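Local atomic coordinates of integral membrane indolylacetylinositol arabinosyltransferase EmbB (Mycolicibacterium smegmatis MC2 155, PDB entry 7BVC), a protein that probably transfers arabinose units to build the arabinan of cell-wall arabinogalactan, as an integral membrane glycosyltransferase of the Emb family that binds ethambutol. Residues D965-M970 with V993-I998; L1026-S1031 with R1049-V1054. One frame throughout, in Å; residues are numbered along the deposited sequence.

Contact 1 (D965-M970 with V993-I998); sequences DQPVLM and VPKFRI
Ile998 has CG1 anti to its carbonyl carbon (chi1 -52°) and an extended tip, while Val968 has CG1 anti to the backbone N (chi1 159°); these torsions bring Ile998 CD1 to 3.8 Å from Val968 CG1. On the same face Met970 runs alongside Ile998, its CG against CD1, before the chain bends at chi3 and leads the thioether away. Phe996, with CG beside its own backbone N, crosses Val968 obliquely; Phe996 CB meets Val968 CG2, which also lies obliquely to the ring. The ring itself reaches back to Gln966, whose extended chain sets the amide almost coplanar with it; Gln966 OE1 lies at the ring edge, close to Phe996 CE2. The other face carries Leu969, whose CB meets Pro994 CB at 4.2 Å and whose CD2 lies beside the aliphatic part of Arg997. Arg997 is extended as far as NE, and its guanidinium ends in a salt bridge to Asp1010.

Between the two faces the backbones run parallel, their short axes 19° apart. Phe996 O takes the N-H of Leu969 at 2.9 Å, in the carbonyl plane, and Leu969 O takes the N-H of Ile998 at 2.9 Å, equally in plane. The CA-H of Arg997 also faces Leu969 O, as a weaker contact beside the N-H bond. Ahead of this regular part Lys995 N bonds to Pro967 O at 3.2 Å; the bond is nearly straight at the hydrogen, but the donor stands above the carbonyl plane. Pro967 CG meanwhile rests 3.4 Å from Val993 O. The result is a parallel strand pair at one margin of the mixed sheet in the C-terminal domain, with 968-970 as the outermost strand there within this chain.

Contact 2 (L1026-S1031 with R1049-V1054); sequences LLLRAS and RKFDTV
Arg1029, Leu1028 and Val1054 have the most surface buried here: Leu1028 packs on the facing strand, while Arg1029 and Val1054 pack on each other just past its end. Leu1028, the first residue to leave helical geometry after helix 1024-1027, keeps CG beside its backbone N (chi1 -53°) and forks over two neighbours. Its CD1 makes a CH-pi contact over one face of Phe1051, 4.2 Å from the ring centroid and offset toward the rim, while CD2 touches Thr1053 CG2 at 4.0 Å. Ala1030 CB comes obliquely to the same ring, 3.6 Å from Phe1051 CE1. Arg1029 points to the other face of the sheet, and its extended chain crosses Val1054 at about a right angle, bringing Val1054 CG1 over the centre of one guanidinium face, 4.2 Å from Arg1029 CZ. The other branch, Val1054 CG2, sits against Leu1027 O, where the helix gives way to the strand.

Arg1029 and Asp1052 form a hydrogen-bonded antiparallel pair: the N-H of each goes to the O of the other, both at 2.9 Å and in the carbonyl plane. Ser1031 and Lys1050 repeat the arrangement. The NE of Arg1049 forms a salt bridge with Asp793. Within this hairpin, then, the backbone supplies the directional bonds, and the side chains named add mainly apolar contacts, even the guanidinium of Arg1029 being met by a methyl group of Val1054.

Contacts 1 and 2 belong to one mixed sheet and follow each other along the chain, their centres 11 Å apart. They join where strand 996-999 lies antiparallel to strand 1047-1053: Arg1049 N is 3.1 Å from Arg997 O and Phe1051 N is 3.2 Å from Lys995 O, both probable hydrogen bonds. Beside these bonds Arg997 CB of contact 1 packs on Phe1051 CE2 of contact 2 at 3.8 Å. Neither contact lines the ethambutol pocket, although the side chain of Arg997 comes within about 14 Å of the bound drug, and the pocket draws Trp972 and Trp1012 from the same C-terminal domain.

Contact 1 (D965-M970 with V993-I998)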
loop_
_atom_site.group_PDB
_atom_site.type_symbol
_atom_site.label_atom_id
_atom_site.label_comp_id
_atom_site.label_asym_id
_atom_site.label_seq_id
_atom_site.Cartn_x
_atom_site.Cartn_y
_atom_site.Cartn_z
ATOM N N ASP B 965 -11.327 -16.594 -36.832
ATOM C CA ASP B 965 -12.182 -15.658 -37.553
ATOM C C ASP B 965 -13.160 -14.922 -36.652
ATOM O O ASP B 965 -13.407 -13.733 -36.865
ATOM C CB ASP B 965 -12.963 -16.399 -38.646
ATOM C CG ASP B 965 -12.084 -16.829 -39.802
ATOM O OD1 ASP B 965 -10.867 -16.557 -39.760
ATOM O OD2 ASP B 965 -12.610 -17.441 -40.754
ATOM N N GLN B 966 -13.725 -15.597 -35.658
ATOM C CA GLN B 966 -14.704 -14.961 -34.789
ATOM C C GLN B 966 -14.033 -13.906 -33.914
ATOM O O GLN B 966 -12.923 -14.124 -33.416
ATOM C CB GLN B 966 -15.392 -16.001 -33.910
ATOM C CG GLN B 966 -15.855 -17.237 -34.656
ATOM C CD GLN B 966 -16.388 -18.305 -33.726
ATOM O OE1 GLN B 966 -16.213 -18.228 -32.511
ATOM N NE2 GLN B 966 -17.045 -19.310 -34.291
ATOM N N PRO B 967 -14.673 -12.756 -33.708
ATOM C CA PRO B 967 -14.097 -11.745 -32.815
ATOM C C PRO B 967 -14.120 -12.213 -31.368
ATOM O O PRO B 967 -15.086 -12.828 -30.910
ATOM C CB PRO B 967 -14.999 -10.525 -33.026
ATOM C CG PRO B 967 -16.274 -11.080 -33.552
ATOM C CD PRO B 967 -15.907 -12.286 -34.358
ATOM N N VAL B 968 -13.043 -11.915 -30.650
ATOM C CA VAL B 968 -12.853 -12.366 -29.278
ATOM C C VAL B 968 -12.371 -11.190 -28.441
ATOM O O VAL B 968 -11.473 -10.450 -28.856
ATOM C CB VAL B 968 -11.847 -13.535 -29.210
ATOM C CG1 VAL B 968 -11.267 -13.675 -27.815
ATOM C CG2 VAL B 968 -12.511 -14.830 -29.642
ATOM N N LEU B 969 -12.971 -11.013 -27.265
ATOM C CA LEU B 969 -12.551 -9.979 -26.327
ATOM C C LEU B 969 -11.478 -10.566 -25.419
ATOM O O LEU B 969 -11.779 -11.346 -24.511
ATOM C CB LEU B 969 -13.741 -9.467 -25.520
ATOM C CG LEU B 969 -13.635 -8.082 -24.878
ATOM C CD1 LEU B 969 -15.015 -7.484 -24.709
ATOM C CD2 LEU B 969 -12.925 -8.143 -23.539
ATOM N N MET B 970 -10.227 -10.203 -25.669
ATOM C CA MET B 970 -9.105 -10.664 -24.865
ATOM C C MET B 970 -8.736 -9.578 -23.866
ATOM O O MET B 970 -8.617 -8.408 -24.238
ATOM C CB MET B 970 -7.904 -11.001 -25.747
ATOM C CG MET B 970 -7.988 -12.356 -26.418
ATOM S SD MET B 970 -6.639 -12.637 -27.577
ATOM C CE MET B 970 -7.343 -11.979 -29.080
ATOM N N VAL B 993 -19.275 -6.986 -32.229
ATOM C CA VAL B 993 -19.888 -7.753 -31.149
ATOM C C VAL B 993 -19.055 -9.011 -30.936
ATOM O O VAL B 993 -18.938 -9.830 -31.856
ATOM C CB VAL B 993 -21.350 -8.107 -31.461
ATOM C CG1 VAL B 993 -21.933 -8.960 -30.353
ATOM C CG2 VAL B 993 -22.169 -6.844 -31.653
ATOM N N PRO B 994 -18.468 -9.212 -29.761
ATOM C CA PRO B 994 -17.646 -10.400 -29.533
ATOM C C PRO B 994 -18.492 -11.617 -29.196
ATOM O O PRO B 994 -19.663 -11.521 -28.824
ATOM C CB PRO B 994 -16.776 -9.990 -28.343
ATOM C CG PRO B 994 -17.647 -9.067 -27.575
ATOM C CD PRO B 994 -18.493 -8.327 -28.584
ATOM N N LYS B 995 -17.864 -12.787 -29.333
ATOM C CA LYS B 995 -18.511 -14.051 -29.024
ATOM C C LYS B 995 -17.878 -14.799 -27.863
ATOM O O LYS B 995 -18.561 -15.619 -27.241
ATOM C CB LYS B 995 -18.513 -14.966 -30.259
ATOM C CG LYS B 995 -18.761 -14.221 -31.555
ATOM C CD LYS B 995 -19.466 -15.091 -32.575
ATOM C CE LYS B 995 -19.799 -14.296 -33.825
ATOM N NZ LYS B 995 -20.393 -15.148 -34.891
ATOM N N PHE B 996 -16.610 -14.541 -27.550
ATOM C CA PHE B 996 -15.947 -15.138 -26.403
ATOM C C PHE B 996 -15.137 -14.066 -25.695
ATOM O O PHE B 996 -14.816 -13.023 -26.269
ATOM C CB PHE B 996 -15.026 -16.297 -26.806
ATOM C CG PHE B 996 -15.739 -17.447 -27.449
ATOM C CD1 PHE B 996 -16.288 -18.455 -26.678
ATOM C CD2 PHE B 996 -15.847 -17.531 -28.823
ATOM C CE1 PHE B 996 -16.940 -19.515 -27.266
ATOM C CE2 PHE B 996 -16.498 -18.591 -29.415
ATOM C CZ PHE B 996 -17.045 -19.583 -28.636
ATOM N N ARG B 997 -14.800 -14.339 -24.437
ATOM C CA ARG B 997 -13.947 -13.454 -23.654
ATOM C C ARG B 997 -12.874 -14.290 -22.980
ATOM O O ARG B 997 -13.188 -15.244 -22.261
ATOM C CB ARG B 997 -14.750 -12.675 -22.611
ATOM C CG ARG B 997 -13.889 -11.801 -21.721
ATOM C CD ARG B 997 -14.649 -11.305 -20.509
ATOM N NE ARG B 997 -13.765 -10.639 -19.558
ATOM C CZ ARG B 997 -14.111 -10.320 -18.316
ATOM N NH1 ARG B 997 -13.242 -9.716 -17.516
ATOM N NH2 ARG B 997 -15.325 -10.606 -17.872
ATOM N N ILE B 998 -11.615 -13.931 -23.207
ATOM C CA ILE B 998 -10.474 -14.626 -22.623
ATOM C C ILE B 998 -9.876 -13.745 -21.537
ATOM O O ILE B 998 -9.674 -12.540 -21.738
ATOM C CB ILE B 998 -9.426 -14.990 -23.689
ATOM C CG1 ILE B 998 -10.091 -15.741 -24.840
ATOM C CG2 ILE B 998 -8.330 -15.836 -23.083
ATOM C CD1 ILE B 998 -9.136 -16.165 -25.924
#

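Contact 2 (L1026-S1031 with R1049-V1054)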
loop_
_atom_site.group_PDB
_atom_site.type_symbol
_atom_site.label_atom_id
_atom_site.label_comp_id
_atom_site.label_asym_id
_atom_site.label_seq_id
_atom_site.Cartn_x
_atom_site.Cartn_y
_atom_site.Cartn_z
ATOM N N LEU B 1026 -24.213 -4.364 -21.106
ATOM C CA LEU B 1026 -25.488 -3.856 -21.596
ATOM C C LEU B 1026 -26.046 -4.704 -22.728
ATOM O O LEU B 1026 -27.268 -4.773 -22.897
ATOM C CB LEU B 1026 -25.337 -2.411 -22.073
ATOM C CG LEU B 1026 -25.382 -1.284 -21.044
ATOM C CD1 LEU B 1026 -25.054 0.038 -21.710
ATOM C CD2 LEU B 1026 -26.746 -1.224 -20.391
ATOM N N LEU B 1027 -25.183 -5.344 -23.513
ATOM C CA LEU B 1027 -25.617 -6.011 -24.733
ATOM C C LEU B 1027 -25.631 -7.531 -24.640
ATOM O O LEU B 1027 -26.457 -8.167 -25.301
ATOM C CB LEU B 1027 -24.722 -5.587 -25.903
ATOM C CG LEU B 1027 -25.089 -6.080 -27.301
ATOM C CD1 LEU B 1027 -26.551 -5.807 -27.601
ATOM C CD2 LEU B 1027 -24.197 -5.429 -28.342
ATOM N N LEU B 1028 -24.758 -8.136 -23.837
ATOM C CA LEU B 1028 -24.562 -9.578 -23.857
ATOM C C LEU B 1028 -24.601 -10.141 -22.442
ATOM O O LEU B 1028 -24.587 -9.404 -21.453
ATOM C CB LEU B 1028 -23.234 -9.941 -24.532
ATOM C CG LEU B 1028 -22.994 -9.347 -25.921
ATOM C CD1 LEU B 1028 -21.521 -9.383 -26.269
ATOM C CD2 LEU B 1028 -23.811 -10.075 -26.969
ATOM N N ARG B 1029 -24.654 -11.472 -22.357
ATOM C CA ARG B 1029 -24.628 -12.196 -21.092
ATOM C C ARG B 1029 -23.496 -13.213 -21.134
ATOM O O ARG B 1029 -23.379 -13.970 -22.102
ATOM C CB ARG B 1029 -25.962 -12.901 -20.830
ATOM C CG ARG B 1029 -27.084 -11.979 -20.395
ATOM C CD ARG B 1029 -28.437 -12.647 -20.577
ATOM N NE ARG B 1029 -29.498 -11.946 -19.861
ATOM C CZ ARG B 1029 -30.794 -12.122 -20.092
ATOM N NH1 ARG B 1029 -31.195 -12.978 -21.021
ATOM N NH2 ARG B 1029 -31.692 -11.441 -19.392
ATOM N N ALA B 1030 -22.675 -13.238 -20.090
ATOM C CA ALA B 1030 -21.479 -14.068 -20.054
ATOM C C ALA B 1030 -21.701 -15.323 -19.219
ATOM O O ALA B 1030 -22.364 -15.291 -18.179
ATOM C CB ALA B 1030 -20.291 -13.286 -19.493
ATOM N N SER B 1031 -21.125 -16.431 -19.681
ATOM C CA SER B 1031 -21.236 -17.697 -18.969
ATOM C C SER B 1031 -19.911 -18.441 -19.041
ATOM O O SER B 1031 -19.316 -18.557 -20.114
ATOM C CB SER B 1031 -22.358 -18.564 -19.549
ATOM O OG SER B 1031 -22.056 -18.967 -20.872
ATOM N N ARG B 1049 -15.036 -17.690 -21.575
ATOM C CA ARG B 1049 -16.438 -17.368 -21.362
ATOM C C ARG B 1049 -17.162 -17.288 -22.696
ATOM O O ARG B 1049 -16.555 -17.092 -23.751
ATOM C CB ARG B 1049 -16.599 -16.055 -20.593
ATOM C CG ARG B 1049 -16.168 -16.159 -19.147
ATOM C CD ARG B 1049 -16.592 -14.950 -18.343
ATOM N NE ARG B 1049 -16.520 -15.206 -16.908
ATOM C CZ ARG B 1049 -15.387 -15.289 -16.218
ATOM N NH1 ARG B 1049 -14.221 -15.134 -16.829
ATOM N NH2 ARG B 1049 -15.419 -15.526 -14.915
ATOM N N LYS B 1050 -18.477 -17.446 -22.628
ATOM C CA LYS B 1050 -19.346 -17.438 -23.792
ATOM C C LYS B 1050 -20.337 -16.294 -23.662
ATOM O O LYS B 1050 -20.891 -16.063 -22.581
ATOM C CB LYS B 1050 -20.089 -18.767 -23.926
ATOM C CG LYS B 1050 -20.235 -19.271 -25.345
ATOM C CD LYS B 1050 -20.954 -20.607 -25.360
ATOM C CE LYS B 1050 -21.051 -21.168 -26.763
ATOM N NZ LYS B 1050 -21.604 -20.162 -27.708
ATOM N N PHE B 1051 -20.553 -15.582 -24.764
ATOM C CA PHE B 1051 -21.436 -14.425 -24.810
ATOM C C PHE B 1051 -22.712 -14.804 -25.545
ATOM O O PHE B 1051 -22.663 -15.223 -26.705
ATOM C CB PHE B 1051 -20.756 -13.242 -25.497
ATOM C CG PHE B 1051 -19.897 -12.427 -24.583
ATOM C CD1 PHE B 1051 -20.318 -12.131 -23.303
ATOM C CD2 PHE B 1051 -18.665 -11.963 -25.000
ATOM C CE1 PHE B 1051 -19.530 -11.383 -22.459
ATOM C CE2 PHE B 1051 -17.874 -11.216 -24.159
ATOM C CZ PHE B 1051 -18.306 -10.925 -22.889
ATOM N N ASP B 1052 -23.846 -14.653 -24.870
ATOM C CA ASP B 1052 -25.154 -14.899 -25.456
ATOM C C ASP B 1052 -25.921 -13.589 -25.559
ATOM O O ASP B 1052 -25.907 -12.774 -24.631
ATOM C CB ASP B 1052 -25.947 -15.909 -24.626
ATOM C CG ASP B 1052 -25.130 -17.130 -24.264
ATOM O OD1 ASP B 1052 -24.629 -17.196 -23.122
ATOM O OD2 ASP B 1052 -24.982 -18.023 -25.126
ATOM N N THR B 1053 -26.580 -13.390 -26.696
ATOM C CA THR B 1053 -27.318 -12.160 -26.927
ATOM C C THR B 1053 -28.577 -12.117 -26.071
ATOM O O THR B 1053 -29.176 -13.146 -25.747
ATOM C CB THR B 1053 -27.692 -12.030 -28.401
ATOM O OG1 THR B 1053 -28.493 -13.151 -28.792
ATOM C CG2 THR B 1053 -26.443 -11.985 -29.264
ATOM N N VAL B 1054 -28.973 -10.903 -25.702
ATOM C CA VAL B 1054 -30.220 -10.701 -24.973
ATOM C C VAL B 1054 -31.409 -10.662 -25.922
ATOM O O VAL B 1054 -32.454 -11.251 -25.642
ATOM C CB VAL B 1054 -30.126 -9.416 -24.129
ATOM C CG1 VAL B 1054 -31.290 -9.333 -23.173
ATOM C CG2 VAL B 1054 -28.812 -9.377 -23.376
#